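Local coordinates for similar to hydroxylamine oxidoreductase (Kuenenia stuttgartiensis, PDB 6H5L) that serves as a multi-haem c-type cytochrome of the hydroxylamine oxidoreductase-like family within a 60-haem reductase complex, in which electrons pass along an extended haem pathway, at the interface of chains A and B. Coordinates in Å, arbitrary orientation; residue numbers count along the deposited sequence, not the author numbering. Chains: chain A/B, Similar to hydroxylamine oxidoreductase.

Contact 1: the interface of chains A and B. Residues chain A 455, 501; chain B 500, 504.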
loop_
_atom_site.group_PDB
_atom_site.type_symbol
_atom_site.label_atom_id
_atom_site.label_comp_id
_atom_site.label_asym_id
_atom_site.label_seq_id
_atom_site.Cartn_x
_atom_site.Cartn_y
_atom_site.Cartn_z
ATOM N N ASP A 455 26.109 64.655 -14.077
ATOM C CA ASP A 455 26.540 63.310 -14.441
ATOM C C ASP A 455 27.349 62.669 -13.319
ATOM O O ASP A 455 27.126 61.504 -12.973
ATOM C CB ASP A 455 27.353 63.352 -15.735
ATOM C CG ASP A 455 27.065 62.170 -16.641
ATOM O OD1 ASP A 455 26.581 61.136 -16.136
ATOM O OD2 ASP A 455 27.325 62.280 -17.859
ATOM N N GLU A 501 35.787 62.261 -15.233
ATOM C CA GLU A 501 34.900 63.415 -15.323
ATOM C C GLU A 501 35.460 64.602 -14.549
ATOM O O GLU A 501 35.369 65.747 -15.010
ATOM C CB GLU A 501 33.505 63.044 -14.816
ATOM C CG GLU A 501 32.487 64.173 -14.876
ATOM C CD GLU A 501 32.035 64.499 -16.289
ATOM O OE1 GLU A 501 32.502 63.845 -17.246
ATOM O OE2 GLU A 501 31.200 65.416 -16.441
ATOM N N ALA B 500 23.451 66.104 -19.361
ATOM C CA ALA B 500 24.858 66.457 -19.203
ATOM C C ALA B 500 25.576 66.464 -20.545
ATOM O O ALA B 500 26.434 67.320 -20.794
ATOM C CB ALA B 500 25.538 65.487 -18.237
ATOM N N ARG B 504 27.128 69.489 -22.418
ATOM C CA ARG B 504 28.533 69.362 -22.787
ATOM C C ARG B 504 28.760 69.769 -24.238
ATOM O O ARG B 504 29.755 70.432 -24.555
ATOM C CB ARG B 504 29.000 67.928 -22.552
ATOM C CG ARG B 504 30.476 67.775 -22.248
ATOM C CD ARG B 504 30.660 66.763 -21.134
ATOM N NE ARG B 504 29.841 65.574 -21.351
ATOM C CZ ARG B 504 29.335 64.827 -20.375
ATOM N NH1 ARG B 504 29.554 65.150 -19.108
ATOM N NH2 ARG B 504 28.599 63.762 -20.666
#
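The guanidinium of B:Arg504 meets two carboxylates of chain A in different ways, a worked example of how one flat cation can be shared between two anions. At its edge, in the plane of the group, sits OD2 of A:Asp455. The two flat groups are nearly coplanar, although the side chains that carry them cross at about a right angle. NH2 of B:Arg504 donates to OD2 of A:Asp455 over 3.4 Å; the hydrogen bond is straight, 168° at the hydrogen, but long and weak, and the pair also counts as a salt bridge. One face of the guanidinium lies under the backbone carbonyl of its own chain, with B:Ala500 O 3.8 Å from the plane and over its centre.

The second carboxylate belongs to A:Glu501. Its plane is turned 76° from that of the guanidinium, and OE2 lies somewhat out of that plane, on the side opposite B:Ala500 O. Between NH1 of B:Arg504 and OE2 of A:Glu501 the separation is 3.1 Å, yet the N-H points elsewhere, so this salt bridge is held by charge and not by a hydrogen bond. OE1 of A:Glu501 stands farther back, 3.7 Å from NH1 of B:Arg504. The glutamate chain leaves its helix with CG anti to the backbone N (chi1 -179°) and then bends at chi2, which turns the carboxylate towards the arginine.

The interface joins two copies of one protein: B:Ala500 and B:Arg504, one turn apart on helix 480-513 of chain B, face A:Asp455, first residue of helix 455-476, and A:Glu501 on helix 480-513 of chain A. A leucine in place of B:Arg504 would probably leave the two acids of chain A without their cationic mate, and their neighbouring negative charges would be less well balanced. Beside the aspartate, away from A:Glu501, the methyl of B:Ala500 rests against its stem, with CB of B:Ala500 3.8 Å from CB of A:Asp455.

Contact 2: the interface of chains A and B. Residues chain A 192, 446-448; chain B 372, 376, 488, 492.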
loop_
_atom_site.group_PDB
_atom_site.type_symbol
_atom_site.label_atom_id
_atom_site.label_comp_id
_atom_site.label_asym_id
_atom_site.label_seq_id
_atom_site.Cartn_x
_atom_site.Cartn_y
_atom_site.Cartn_z
ATOM N N TYR A 192 5.192 62.497 -12.913
ATOM C CA TYR A 192 5.736 61.147 -12.828
ATOM C C TYR A 192 5.288 60.436 -11.555
ATOM O O TYR A 192 6.036 59.637 -10.989
ATOM C CB TYR A 192 7.262 61.168 -12.906
ATOM C CG TYR A 192 7.821 62.067 -13.983
ATOM C CD1 TYR A 192 7.614 61.787 -15.328
ATOM C CD2 TYR A 192 8.569 63.189 -13.655
ATOM C CE1 TYR A 192 8.126 62.609 -16.315
ATOM C CE2 TYR A 192 9.086 64.015 -14.633
ATOM C CZ TYR A 192 8.861 63.720 -15.962
ATOM O OH TYR A 192 9.376 64.540 -16.939
ATOM N N PHE A 446 16.472 58.721 -8.140
ATOM C CA PHE A 446 15.038 58.532 -8.322
ATOM C C PHE A 446 14.437 59.471 -9.357
ATOM O O PHE A 446 13.551 59.064 -10.115
ATOM C CB PHE A 446 14.308 58.732 -6.985
ATOM C CG PHE A 446 14.757 57.798 -5.886
ATOM C CD1 PHE A 446 15.996 57.950 -5.283
ATOM C CD2 PHE A 446 13.925 56.789 -5.435
ATOM C CE1 PHE A 446 16.405 57.097 -4.276
ATOM C CE2 PHE A 446 14.326 55.935 -4.427
ATOM C CZ PHE A 446 15.567 56.091 -3.845
ATOM N N LEU A 447 14.897 60.718 -9.407
ATOM C CA LEU A 447 14.276 61.745 -10.231
ATOM C C LEU A 447 15.351 62.616 -10.862
ATOM O O LEU A 447 16.365 62.922 -10.228
ATOM C CB LEU A 447 13.318 62.608 -9.399
ATOM C CG LEU A 447 12.697 63.839 -10.059
ATOM C CD1 LEU A 447 11.822 63.438 -11.234
ATOM C CD2 LEU A 447 11.904 64.641 -9.040
ATOM N N GLN A 448 15.124 63.007 -12.113
ATOM C CA GLN A 448 16.013 63.908 -12.834
ATOM C C GLN A 448 15.288 65.222 -13.085
ATOM O O GLN A 448 14.275 65.254 -13.793
ATOM C CB GLN A 448 16.479 63.294 -14.155
ATOM C CG GLN A 448 17.339 64.230 -14.989
ATOM C CD GLN A 448 18.614 64.635 -14.280
ATOM O OE1 GLN A 448 19.141 63.891 -13.456
ATOM N NE2 GLN A 448 19.116 65.823 -14.598
ATOM N N GLN B 372 3.157 58.189 -18.483
ATOM C CA GLN B 372 4.242 59.014 -17.965
ATOM C C GLN B 372 5.598 58.538 -18.473
ATOM O O GLN B 372 6.520 59.349 -18.624
ATOM C CB GLN B 372 4.207 59.031 -16.433
ATOM C CG GLN B 372 4.478 57.694 -15.759
ATOM C CD GLN B 372 5.954 57.456 -15.510
ATOM O OE1 GLN B 372 6.677 58.357 -15.082
ATOM N NE2 GLN B 372 6.413 56.239 -15.783
ATOM N N LEU B 376 8.141 60.724 -20.552
ATOM C CA LEU B 376 9.546 60.884 -20.187
ATOM C C LEU B 376 10.458 60.623 -21.379
ATOM O O LEU B 376 11.465 61.317 -21.566
ATOM C CB LEU B 376 9.892 59.948 -19.029
ATOM C CG LEU B 376 11.296 60.059 -18.428
ATOM C CD1 LEU B 376 11.518 61.438 -17.831
ATOM C CD2 LEU B 376 11.520 58.978 -17.382
ATOM N N GLN B 488 11.734 52.776 -14.216
ATOM C CA GLN B 488 11.688 54.225 -14.032
ATOM C C GLN B 488 13.039 54.790 -13.604
ATOM O O GLN B 488 13.535 55.751 -14.204
ATOM C CB GLN B 488 10.612 54.577 -13.005
ATOM C CG GLN B 488 10.319 56.064 -12.886
ATOM C CD GLN B 488 9.468 56.587 -14.028
ATOM O OE1 GLN B 488 9.069 55.834 -14.915
ATOM N NE2 GLN B 488 9.184 57.885 -14.007
ATOM N N MET B 492 15.277 57.628 -15.526
ATOM C CA MET B 492 15.700 58.924 -15.010
ATOM C C MET B 492 17.209 59.094 -15.107
ATOM O O MET B 492 17.696 60.215 -15.284
ATOM C CB MET B 492 15.240 59.087 -13.562
ATOM C CG MET B 492 13.739 59.229 -13.400
ATOM S SD MET B 492 13.090 60.699 -14.217
ATOM C CE MET B 492 11.382 60.663 -13.681
#
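B:Met492 reaches into chain A between a stretch of backbone at the end of helix 443-446 and an aromatic ring, and its side chain meets a succession of groups there, an example of a flexible thioether fitting a mixed surface. CB of B:Met492 begins 3.8 Å from the carbonyl O of A:Phe446, and CG comes nearer the same oxygen and also approaches CA of A:Leu447. CG lies anti to the carbonyl carbon (chi1 -69°), and a bend at chi2 (-62°) brings the sulfur to the next peptide, where SD of B:Met492 lies 3.7 Å from the backbone N of A:Gln448. The terminal methyl then settles in the corner formed by A:Leu447 and the ring of A:Tyr192. CE of B:Met492 is 3.7 Å from CD1 of A:Leu447, whose side chain runs alongside, and it rests over one face of the A:Tyr192 ring, 4.0 Å from the centroid and offset towards the rim, in a CH-pi contact.

B:Leu376 crosses the tyrosine at about a right angle, its CD1 3.9 Å from CE1 of A:Tyr192 and close to the phenol hydroxyl. The amide oxygen OE1 of B:Gln372 lies 3.6 Å from CD1 of A:Tyr192, with amide and ring almost perpendicular. Two hydrogen bonds of 2.8 Å with B:Gln488 fix that amide: NE2 of B:Gln488 approaches OE1 of B:Gln372 in the carbonyl plane, on a lone pair, whereas NE2 of B:Gln372 comes to OE1 of B:Gln488 from above the carbonyl plane.

In the fold, the glutamine pair ties helix 356-389 of chain B to its helix 480-513. Against these two helices chain A sets loop residue A:Tyr192 and the end of helix 443-446 with the loop that follows.

About 19 Å separates the centres of the C-alpha atoms of contact 1 and contact 2, and helix 480-513 of chain B runs through both. Contact 2 uses an earlier stretch of it and contact 1 a later one. On chain A, the loop of contact 2 leads on to helix 455-476, whose first residue enters contact 1, where helix 480-513 of chain A also takes part. One long helix is thus fastened by apolar packing at one level and by charge at another. This probably helps align neighbouring subunits in an assembly holding six copies of this protein.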